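Local coordinates for protein quinoline 2-oxidoreductase small subunit (Pseudomonas putida, PDB 1T3Q) that carries the two [2Fe-2S] clusters of a molybdenum hydroxylase acting on quinoline, and probably relays electrons from the molybdenum-pterin site to FAD, at residues 7-15 and 21-29; 48-56 and 64-72. All coordinates share one frame; numbering follows the deposited sequence.

Contact 1 of 2, residues 7-15 and 21-29; sequences SQLMRISAT and RVFYVEPRM
Met-10, Ile-12 and Ala-14 each exchange a pair of backbone hydrogen bonds with Val-25, Phe-23 and Arg-21 respectively, so strands 10-15 and 21-25 run antiparallel as a beta hairpin, their axes 4.7 Å apart at 151°. Ile-12, Ala-14, Phe-23 and Val-25, apolar residues suited to burial, form the buried part of one face, which Met-10 and Arg-21 also share. Ile-12 lays CB over one face of the Phe-23 ring, off centre in a CH-pi contact, while its CG2 reaches Phe-23 CZ at 3.5 Å. Its other branch, CG1, meets Val-25 CG2 at 3.7 Å. On the opposite face Arg-11 holds CG anti to the backbone N (chi1 180°) and runs extended obliquely across Tyr-24: Arg-11 CA sits over the ring, and CD comes within 3.2 Å of Tyr-24 OH. The guanidinium stands nearly perpendicular to that ring, with Val-22 CG1 over one of its faces. Arg-11 and Tyr-24, apolar along their length and polar at the end, suit this exposed face. Water 1 joins Ser-13 OG, 2.8 Å away, to Arg-21 O. Beyond the apolar face, helix 31-39 packs on Phe-23 through Val-38 and on Val-25 through Ala-34, while strand 10-16 continues the sheet to strand 79-81.

Contact 2 of 2, residues 48-56 and 64-72; sequences CEQGVCGSC and PMRSCLTLA. With FES (Fe2/s2 (inorganic) cluster), chain H; FAD (flavin-adenine dinucleotide), chain R.
Four cysteines from residues 48-56 and 64-72 close on one [2Fe-2S] cluster: Cys-48 and Cys-53 bind iron FE1, whereas Cys-56 and Cys-68 bind iron FE2, one from each segment. This is the plant-type ferredoxin motif, three cysteines in a tight loop and the fourth farther along. Cys-56 SG, 2.3 Å from iron FE2, also accepts a hydrogen bond from Cys-68 N, which would probably stabilise the thiolate's charge. Arg-66 folds back at its second torsion (-60°), which brings NE to Gly-51 O for a side-on grip: NE (2.8 Å) and NH1 (3.3 Å) both approach that oxygen, which lies in the guanidinium plane. Gly-54 CA covers the centre of one guanidinium face, and NH1 also bonds Gly-139 O. An alanine here would remove this clamp, and is likely to leave Gly-51 O without its two donors and the loop looser. Glycine suits position 51, where a CB would strike Leu-69 CD1 and the preceding carbonyl. Leu-69 CD1 touches Gly-51 CA and, at 3.5 Å, the flavin methyl C8M, an apolar meeting suited to leucine. Beside the cluster, Ser-67 OG donates to Cys-56 O at 2.6 Å, on a lone pair in the carbonyl plane.

How the contacts relate
Contact 1 closes before contact 2 opens along the chain; their centres lie about 18 Å apart, and both reach the same mixed sheet, whose outermost strands, 19-25 and 63-66, belong one to each. They meet where the ends of 21-29 and 64-72 come together: Met-29 O lies 3.0 Å from Ala-72 N, probably hydrogen-bonded, and Val-25 CG2 packs on Ala-72 CB at 3.8 Å. One cluster and the edge of the flavin belong to contact 2, and Gly-54 is about 11 Å from the second cluster, consistent with an electron path through this subunit. Contact 1 is peripheral, the side chain of Pro-27 being about 14 Å from FAD.

Contact 1 of 2, residues 7-15 and 21-29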
loop_
_atom_site.group_PDB
_atom_site.type_symbol
_atom_site.label_atom_id
_atom_site.label_comp_id
_atom_site.label_asym_id
_atom_site.label_seq_id
_atom_site.Cartn_x
_atom_site.Cartn_y
_atom_site.Cartn_z
ATOM N N SER A 7 11.889 16.932 -27.199
ATOM C CA SER A 7 10.615 16.517 -26.532
ATOM C C SER A 7 9.633 16.056 -27.592
ATOM O O SER A 7 9.409 16.742 -28.591
ATOM N N GLN A 8 9.083 14.872 -27.356
ATOM C CA GLN A 8 8.101 14.265 -28.217
ATOM C C GLN A 8 6.751 14.494 -27.528
ATOM O O GLN A 8 5.703 14.104 -28.050
ATOM C CB GLN A 8 8.393 12.773 -28.387
ATOM C CG GLN A 8 9.832 12.538 -28.813
ATOM C CD GLN A 8 10.211 11.084 -28.812
ATOM O OE1 GLN A 8 10.112 10.404 -29.833
ATOM N NE2 GLN A 8 10.654 10.595 -27.660
ATOM N N LEU A 9 6.798 15.159 -26.366
ATOM C CA LEU A 9 5.613 15.489 -25.551
ATOM C C LEU A 9 5.003 16.836 -25.915
ATOM O O LEU A 9 5.710 17.830 -26.086
ATOM C CB LEU A 9 5.965 15.532 -24.054
ATOM C CG LEU A 9 5.587 14.372 -23.114
ATOM C CD1 LEU A 9 5.814 13.048 -23.808
ATOM C CD2 LEU A 9 6.408 14.452 -21.826
ATOM N N MET A 10 3.681 16.866 -25.994
ATOM C CA MET A 10 2.954 18.082 -26.330
ATOM C C MET A 10 2.174 18.624 -25.134
ATOM O O MET A 10 1.547 17.868 -24.388
ATOM C CB MET A 10 2.003 17.806 -27.498
ATOM C CG MET A 10 2.717 17.519 -28.814
ATOM S SD MET A 10 1.573 17.245 -30.175
ATOM C CE MET A 10 0.885 18.896 -30.375
ATOM N N ARG A 11 2.220 19.942 -24.964
ATOM C CA ARG A 11 1.538 20.617 -23.869
ATOM C C ARG A 11 0.066 20.778 -24.217
ATOM O O ARG A 11 -0.287 21.530 -25.124
ATOM C CB ARG A 11 2.175 21.988 -23.631
ATOM C CG ARG A 11 1.547 22.797 -22.508
ATOM C CD ARG A 11 2.369 24.048 -22.226
ATOM N NE ARG A 11 1.842 24.829 -21.112
ATOM C CZ ARG A 11 0.697 25.506 -21.145
ATOM N NH1 ARG A 11 -0.050 25.498 -22.242
ATOM N NH2 ARG A 11 0.302 26.196 -20.081
ATOM N N ILE A 12 -0.793 20.067 -23.495
ATOM C CA ILE A 12 -2.221 20.135 -23.755
ATOM C C ILE A 12 -2.961 20.908 -22.676
ATOM O O ILE A 12 -2.785 20.665 -21.484
ATOM C CB ILE A 12 -2.836 18.723 -23.876
ATOM C CG1 ILE A 12 -2.102 17.934 -24.968
ATOM C CG2 ILE A 12 -4.326 18.825 -24.200
ATOM C CD1 ILE A 12 -2.075 18.624 -26.325
ATOM N N SER A 13 -3.794 21.842 -23.116
ATOM C CA SER A 13 -4.572 22.671 -22.213
ATOM C C SER A 13 -6.055 22.340 -22.344
ATOM O O SER A 13 -6.653 22.524 -23.407
ATOM C CB SER A 13 -4.326 24.148 -22.538
ATOM O OG SER A 13 -5.081 24.991 -21.692
ATOM N N ALA A 14 -6.646 21.841 -21.265
ATOM C CA ALA A 14 -8.062 21.484 -21.271
ATOM C C ALA A 14 -8.664 21.631 -19.880
ATOM O O ALA A 14 -7.953 21.595 -18.876
ATOM C CB ALA A 14 -8.236 20.044 -21.760
ATOM N N THR A 15 -9.976 21.817 -19.819
ATOM C CA THR A 15 -10.636 21.931 -18.531
ATOM C C THR A 15 -11.139 20.537 -18.168
ATOM O O THR A 15 -11.833 19.894 -18.953
ATOM C CB THR A 15 -11.815 22.914 -18.592
ATOM O OG1 THR A 15 -11.322 24.219 -18.923
ATOM C CG2 THR A 15 -12.522 22.981 -17.256
ATOM N N ARG A 21 -6.719 22.543 -16.678
ATOM C CA ARG A 21 -5.568 21.678 -16.466
ATOM C C ARG A 21 -4.583 21.755 -17.623
ATOM O O ARG A 21 -4.941 22.110 -18.748
ATOM C CB ARG A 21 -6.017 20.221 -16.283
ATOM C CG ARG A 21 -6.991 19.988 -15.132
ATOM C CD ARG A 21 -6.392 20.392 -13.795
ATOM N NE ARG A 21 -5.273 19.539 -13.399
ATOM C CZ ARG A 21 -5.395 18.306 -12.914
ATOM N NH1 ARG A 21 -4.311 17.617 -12.585
ATOM N NH2 ARG A 21 -6.595 17.761 -12.742
ATOM N N VAL A 22 -3.335 21.422 -17.328
ATOM C CA VAL A 22 -2.279 21.412 -18.324
ATOM C C VAL A 22 -1.510 20.114 -18.135
ATOM O O VAL A 22 -0.960 19.866 -17.066
ATOM C CB VAL A 22 -1.309 22.597 -18.140
ATOM C CG1 VAL A 22 -0.169 22.487 -19.138
ATOM C CG2 VAL A 22 -2.049 23.914 -18.333
ATOM N N PHE A 23 -1.489 19.277 -19.166
ATOM C CA PHE A 23 -0.771 18.010 -19.087
ATOM C C PHE A 23 0.041 17.749 -20.349
ATOM O O PHE A 23 -0.294 18.239 -21.432
ATOM C CB PHE A 23 -1.752 16.857 -18.813
ATOM C CG PHE A 23 -2.912 16.793 -19.768
ATOM C CD1 PHE A 23 -2.828 16.054 -20.940
ATOM C CD2 PHE A 23 -4.092 17.484 -19.495
ATOM C CE1 PHE A 23 -3.898 16.001 -21.831
ATOM C CE2 PHE A 23 -5.169 17.440 -20.379
ATOM C CZ PHE A 23 -5.073 16.699 -21.550
ATOM N N TYR A 24 1.122 16.993 -20.197
ATOM C CA TYR A 24 1.998 16.670 -21.312
ATOM C C TYR A 24 1.819 15.231 -21.747
ATOM O O TYR A 24 1.860 14.317 -20.929
ATOM C CB TYR A 24 3.456 16.924 -20.930
ATOM C CG TYR A 24 3.769 18.391 -20.780
ATOM C CD1 TYR A 24 3.283 19.121 -19.696
ATOM C CD2 TYR A 24 4.506 19.064 -21.752
ATOM C CE1 TYR A 24 3.522 20.486 -19.587
ATOM C CE2 TYR A 24 4.748 20.425 -21.653
ATOM C CZ TYR A 24 4.253 21.130 -20.571
ATOM O OH TYR A 24 4.483 22.482 -20.485
ATOM N N VAL A 25 1.628 15.039 -23.045
ATOM C CA VAL A 25 1.415 13.713 -23.597
ATOM C C VAL A 25 2.002 13.563 -24.988
ATOM O O VAL A 25 2.277 14.552 -25.674
ATOM C CB VAL A 25 -0.100 13.395 -23.699
ATOM C CG1 VAL A 25 -0.710 13.304 -22.315
ATOM C CG2 VAL A 25 -0.802 14.474 -24.520
ATOM N N GLU A 26 2.199 12.315 -25.396
ATOM C CA GLU A 26 2.694 12.021 -26.734
ATOM C C GLU A 26 1.445 11.834 -27.582
ATOM O O GLU A 26 0.404 11.417 -27.072
ATOM C CB GLU A 26 3.500 10.725 -26.759
ATOM C CG GLU A 26 4.768 10.745 -25.944
ATOM C CD GLU A 26 5.569 9.475 -26.115
ATOM O OE1 GLU A 26 5.060 8.394 -25.760
ATOM O OE2 GLU A 26 6.709 9.554 -26.615
ATOM N N PRO A 27 1.528 12.136 -28.887
ATOM C CA PRO A 27 0.369 11.978 -29.771
ATOM C C PRO A 27 -0.175 10.544 -29.788
ATOM O O PRO A 27 -1.374 10.336 -29.952
ATOM C CB PRO A 27 0.919 12.400 -31.135
ATOM C CG PRO A 27 1.956 13.429 -30.772
ATOM C CD PRO A 27 2.649 12.785 -29.592
ATOM N N ARG A 28 0.713 9.567 -29.605
ATOM C CA ARG A 28 0.342 8.149 -29.625
ATOM C C ARG A 28 -0.522 7.667 -28.464
ATOM O O ARG A 28 -0.978 6.522 -28.469
ATOM C CB ARG A 28 1.602 7.271 -29.679
ATOM C CG ARG A 28 2.397 7.243 -28.372
ATOM C CD ARG A 28 3.658 6.385 -28.495
ATOM N NE ARG A 28 3.366 5.036 -28.976
ATOM C CZ ARG A 28 4.292 4.109 -29.221
ATOM N NH1 ARG A 28 3.939 2.908 -29.658
ATOM N NH2 ARG A 28 5.574 4.382 -29.026
ATOM N N MET A 29 -0.739 8.516 -27.468
ATOM C CA MET A 29 -1.539 8.127 -26.311
ATOM C C MET A 29 -2.984 8.605 -26.445
ATOM O O MET A 29 -3.226 9.783 -26.737
ATOM C CB MET A 29 -0.916 8.711 -25.030
ATOM C CG MET A 29 -1.680 8.384 -23.749
ATOM S SD MET A 29 -0.912 9.001 -22.237
ATOM C CE MET A 29 0.165 7.640 -21.823
HETATM O O HOH W 1 -6.081 24.606 -19.075
#

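Contact 2 of 2, residues 48-56 and 64-72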
loop_
_atom_site.group_PDB
_atom_site.type_symbol
_atom_site.label_atom_id
_atom_site.label_comp_id
_atom_site.label_asym_id
_atom_site.label_seq_id
_atom_site.Cartn_x
_atom_site.Cartn_y
_atom_site.Cartn_z
ATOM N N CYS A 48 -11.893 -2.310 -24.069
ATOM C CA CYS A 48 -11.687 -2.831 -25.421
ATOM C C CYS A 48 -10.770 -1.993 -26.309
ATOM O O CYS A 48 -10.098 -2.537 -27.183
ATOM C CB CYS A 48 -13.032 -3.000 -26.139
ATOM S SG CYS A 48 -13.794 -1.433 -26.698
ATOM N N GLU A 49 -10.761 -0.676 -26.101
ATOM C CA GLU A 49 -9.941 0.236 -26.905
ATOM C C GLU A 49 -10.292 0.187 -28.394
ATOM O O GLU A 49 -9.457 0.482 -29.258
ATOM C CB GLU A 49 -8.447 -0.066 -26.691
ATOM C CG GLU A 49 -7.949 0.382 -25.317
ATOM C CD GLU A 49 -6.519 -0.038 -25.001
ATOM O OE1 GLU A 49 -5.679 0.854 -24.753
ATOM O OE2 GLU A 49 -6.238 -1.256 -24.985
ATOM N N GLN A 50 -11.539 -0.177 -28.685
ATOM C CA GLN A 50 -12.034 -0.265 -30.059
ATOM C C GLN A 50 -13.332 0.517 -30.239
ATOM O O GLN A 50 -13.948 0.467 -31.301
ATOM C CB GLN A 50 -12.269 -1.727 -30.451
ATOM C CG GLN A 50 -11.005 -2.491 -30.781
ATOM C CD GLN A 50 -10.383 -2.044 -32.094
ATOM O OE1 GLN A 50 -10.985 -2.185 -33.162
ATOM N NE2 GLN A 50 -9.173 -1.503 -32.020
ATOM N N GLY A 51 -13.749 1.219 -29.188
ATOM C CA GLY A 51 -14.961 2.016 -29.255
ATOM C C GLY A 51 -16.263 1.264 -29.058
ATOM O O GLY A 51 -17.335 1.869 -29.079
ATOM N N VAL A 52 -16.180 -0.047 -28.839
ATOM C CA VAL A 52 -17.377 -0.863 -28.682
ATOM C C VAL A 52 -18.019 -0.960 -27.293
ATOM O O VAL A 52 -19.233 -0.788 -27.160
ATOM C CB VAL A 52 -17.124 -2.319 -29.175
ATOM C CG1 VAL A 52 -18.399 -3.149 -29.028
ATOM C CG2 VAL A 52 -16.660 -2.314 -30.633
ATOM N N CYS A 53 -17.224 -1.225 -26.259
ATOM C CA CYS A 53 -17.798 -1.421 -24.929
ATOM C C CYS A 53 -18.379 -0.205 -24.227
ATOM O O CYS A 53 -19.315 -0.341 -23.438
ATOM C CB CYS A 53 -16.790 -2.110 -24.013
ATOM S SG CYS A 53 -15.479 -1.085 -23.411
ATOM N N GLY A 54 -17.826 0.972 -24.499
ATOM C CA GLY A 54 -18.342 2.183 -23.879
ATOM C C GLY A 54 -17.861 2.458 -22.468
ATOM O O GLY A 54 -18.257 3.454 -21.866
ATOM N N SER A 55 -16.994 1.602 -21.932
ATOM C CA SER A 55 -16.499 1.790 -20.569
ATOM C C SER A 55 -15.676 3.060 -20.360
ATOM O O SER A 55 -15.548 3.532 -19.232
ATOM C CB SER A 55 -15.652 0.587 -20.134
ATOM O OG SER A 55 -14.391 0.611 -20.778
ATOM N N CYS A 56 -15.110 3.596 -21.441
ATOM C CA CYS A 56 -14.273 4.797 -21.385
ATOM C C CYS A 56 -15.060 6.042 -21.764
ATOM O O CYS A 56 -14.476 7.104 -21.974
ATOM C CB CYS A 56 -13.116 4.684 -22.379
ATOM S SG CYS A 56 -13.712 4.764 -24.084
ATOM N N PRO A 64 -21.177 12.926 -24.968
ATOM C CA PRO A 64 -20.473 11.666 -24.714
ATOM C C PRO A 64 -19.594 11.238 -25.892
ATOM O O PRO A 64 -20.010 11.287 -27.053
ATOM C CB PRO A 64 -21.613 10.684 -24.428
ATOM C CG PRO A 64 -22.758 11.253 -25.221
ATOM C CD PRO A 64 -22.638 12.733 -24.968
ATOM N N MET A 65 -18.369 10.831 -25.579
ATOM C CA MET A 65 -17.409 10.384 -26.585
ATOM C C MET A 65 -16.547 9.261 -26.027
ATOM O O MET A 65 -16.347 9.169 -24.815
ATOM C CB MET A 65 -16.480 11.532 -26.993
ATOM C CG MET A 65 -17.162 12.673 -27.717
ATOM S SD MET A 65 -15.983 13.931 -28.235
ATOM C CE MET A 65 -17.138 15.212 -28.831
ATOM N N ARG A 66 -16.032 8.411 -26.910
ATOM C CA ARG A 66 -15.156 7.323 -26.483
ATOM C C ARG A 66 -13.769 7.925 -26.290
ATOM O O ARG A 66 -13.156 8.391 -27.253
ATOM C CB ARG A 66 -15.081 6.232 -27.558
ATOM C CG ARG A 66 -16.407 5.607 -27.946
ATOM C CD ARG A 66 -17.117 4.944 -26.768
ATOM N NE ARG A 66 -18.014 3.898 -27.247
ATOM C CZ ARG A 66 -19.253 3.685 -26.812
ATOM N NH1 ARG A 66 -19.967 2.699 -27.338
ATOM N NH2 ARG A 66 -19.785 4.455 -25.870
ATOM N N SER A 67 -13.265 7.926 -25.057
ATOM C CA SER A 67 -11.945 8.494 -24.814
ATOM C C SER A 67 -10.826 7.610 -25.349
ATOM O O SER A 67 -9.708 8.078 -25.537
ATOM C CB SER A 67 -11.732 8.770 -23.319
ATOM O OG SER A 67 -11.986 7.619 -22.536
ATOM N N CYS A 68 -11.115 6.334 -25.597
ATOM C CA CYS A 68 -10.084 5.447 -26.135
ATOM C C CYS A 68 -9.911 5.713 -27.631
ATOM O O CYS A 68 -8.910 5.311 -28.232
ATOM C CB CYS A 68 -10.455 3.979 -25.914
ATOM S SG CYS A 68 -11.792 3.369 -26.930
ATOM N N LEU A 69 -10.898 6.382 -28.230
ATOM C CA LEU A 69 -10.842 6.711 -29.648
ATOM C C LEU A 69 -10.680 8.217 -29.871
ATOM O O LEU A 69 -11.062 8.754 -30.913
ATOM C CB LEU A 69 -12.089 6.201 -30.375
ATOM C CG LEU A 69 -12.290 4.681 -30.387
ATOM C CD1 LEU A 69 -13.367 4.348 -31.395
ATOM C CD2 LEU A 69 -10.988 3.957 -30.759
ATOM N N THR A 70 -10.122 8.885 -28.870
ATOM C CA THR A 70 -9.847 10.316 -28.933
ATOM C C THR A 70 -8.382 10.453 -28.547
ATOM O O THR A 70 -7.976 9.943 -27.510
ATOM C CB THR A 70 -10.686 11.122 -27.908
ATOM O OG1 THR A 70 -12.086 10.934 -28.162
ATOM C CG2 THR A 70 -10.352 12.614 -28.010
ATOM N N LEU A 71 -7.569 11.111 -29.371
ATOM C CA LEU A 71 -6.167 11.271 -28.999
ATOM C C LEU A 71 -6.135 12.223 -27.810
ATOM O O LEU A 71 -6.945 13.155 -27.729
ATOM C CB LEU A 71 -5.343 11.871 -30.151
ATOM C CG LEU A 71 -5.244 11.123 -31.487
ATOM C CD1 LEU A 71 -4.341 11.908 -32.431
ATOM C CD2 LEU A 71 -4.674 9.724 -31.272
ATOM N N ALA A 72 -5.213 11.997 -26.884
ATOM C CA ALA A 72 -5.112 12.876 -25.734
ATOM C C ALA A 72 -4.862 14.299 -26.229
ATOM O O ALA A 72 -5.383 15.258 -25.662
ATOM C CB ALA A 72 -3.972 12.420 -24.816
HETATM FE FE1 FES H . -14.217 0.157 -24.933
HETATM FE FE2 FES H . -13.364 2.730 -25.197
HETATM S S1 FES H . -15.173 1.947 -26.034
HETATM S S2 FES H . -12.407 1.039 -23.976
HETATM P PA FAD R . -11.320 9.014 -39.136
HETATM O O1A FAD R . -11.382 7.707 -38.427
HETATM O O2A FAD R . -10.539 9.986 -38.646
HETATM O O5B FAD R . -10.638 8.524 -40.400
HETATM C C5B FAD R . -11.291 7.830 -41.512
HETATM C C4B FAD R . -10.243 7.634 -42.688
HETATM O O4B FAD R . -10.510 8.723 -43.658
HETATM C C3B FAD R . -8.705 7.726 -42.399
HETATM O O3B FAD R . -7.966 6.903 -43.251
HETATM C C2B FAD R . -8.433 9.250 -42.592
HETATM O O2B FAD R . -7.102 9.513 -42.960
HETATM C C1B FAD R . -9.319 9.576 -43.758
HETATM N N9A FAD R . -9.886 10.924 -43.749
HETATM C C8A FAD R . -10.706 11.480 -42.789
HETATM N N7A FAD R . -11.241 12.640 -43.165
HETATM C C5A FAD R . -10.733 12.865 -44.423
HETATM C C6A FAD R . -10.947 13.967 -45.415
HETATM N N6A FAD R . -11.696 15.020 -45.199
HETATM N N1A FAD R . -10.253 13.821 -46.610
HETATM C C2A FAD R . -9.448 12.734 -46.876
HETATM N N3A FAD R . -9.190 11.692 -46.034
HETATM C C4A FAD R . -9.809 11.826 -44.796
HETATM N N1 FAD R . -19.861 3.578 -39.546
HETATM C C2 FAD R . -20.965 3.309 -40.248
HETATM O O2 FAD R . -21.068 3.597 -41.414
HETATM N N3 FAD R . -22.013 2.489 -39.709
HETATM C C4 FAD R . -21.894 1.863 -38.470
HETATM O O4 FAD R . -22.792 1.150 -38.082
HETATM C C4X FAD R . -20.652 2.083 -37.722
HETATM N N5 FAD R . -20.463 1.494 -36.496
HETATM C C5X FAD R . -19.323 1.816 -35.783
HETATM C C6 FAD R . -19.140 1.189 -34.508
HETATM C C7 FAD R . -18.023 1.458 -33.718
HETATM C C7M FAD R . -17.864 0.742 -32.393
HETATM C C8 FAD R . -17.005 2.430 -34.184
HETATM C C8M FAD R . -15.774 2.772 -33.379
HETATM C C9 FAD R . -17.183 3.078 -35.436
HETATM C C9A FAD R . -18.322 2.771 -36.247
HETATM N N10 FAD R . -18.572 3.370 -37.560
HETATM C C10 FAD R . -19.663 3.026 -38.301
HETATM C "C1'" FAD R . -17.508 4.224 -38.153
HETATM C "C2'" FAD R . -17.823 5.745 -38.061
HETATM O "O2'" FAD R . -18.847 6.077 -39.004
HETATM C "C3'" FAD R . -16.505 6.463 -38.366
HETATM O "O3'" FAD R . -16.574 7.724 -37.685
HETATM C "C4'" FAD R . -16.270 6.711 -39.880
HETATM O "O4'" FAD R . -16.244 5.481 -40.610
HETATM C "C5'" FAD R . -14.936 7.391 -40.005
HETATM O "O5'" FAD R . -15.110 8.922 -39.812
HETATM P P FAD R . -14.144 9.658 -38.923
HETATM O O1P FAD R . -14.565 11.130 -39.009
HETATM O O2P FAD R . -14.030 9.108 -37.653
HETATM O O3P FAD R . -12.812 9.551 -39.541
HETATM O O HOH W 2 -7.694 2.653 -28.809
#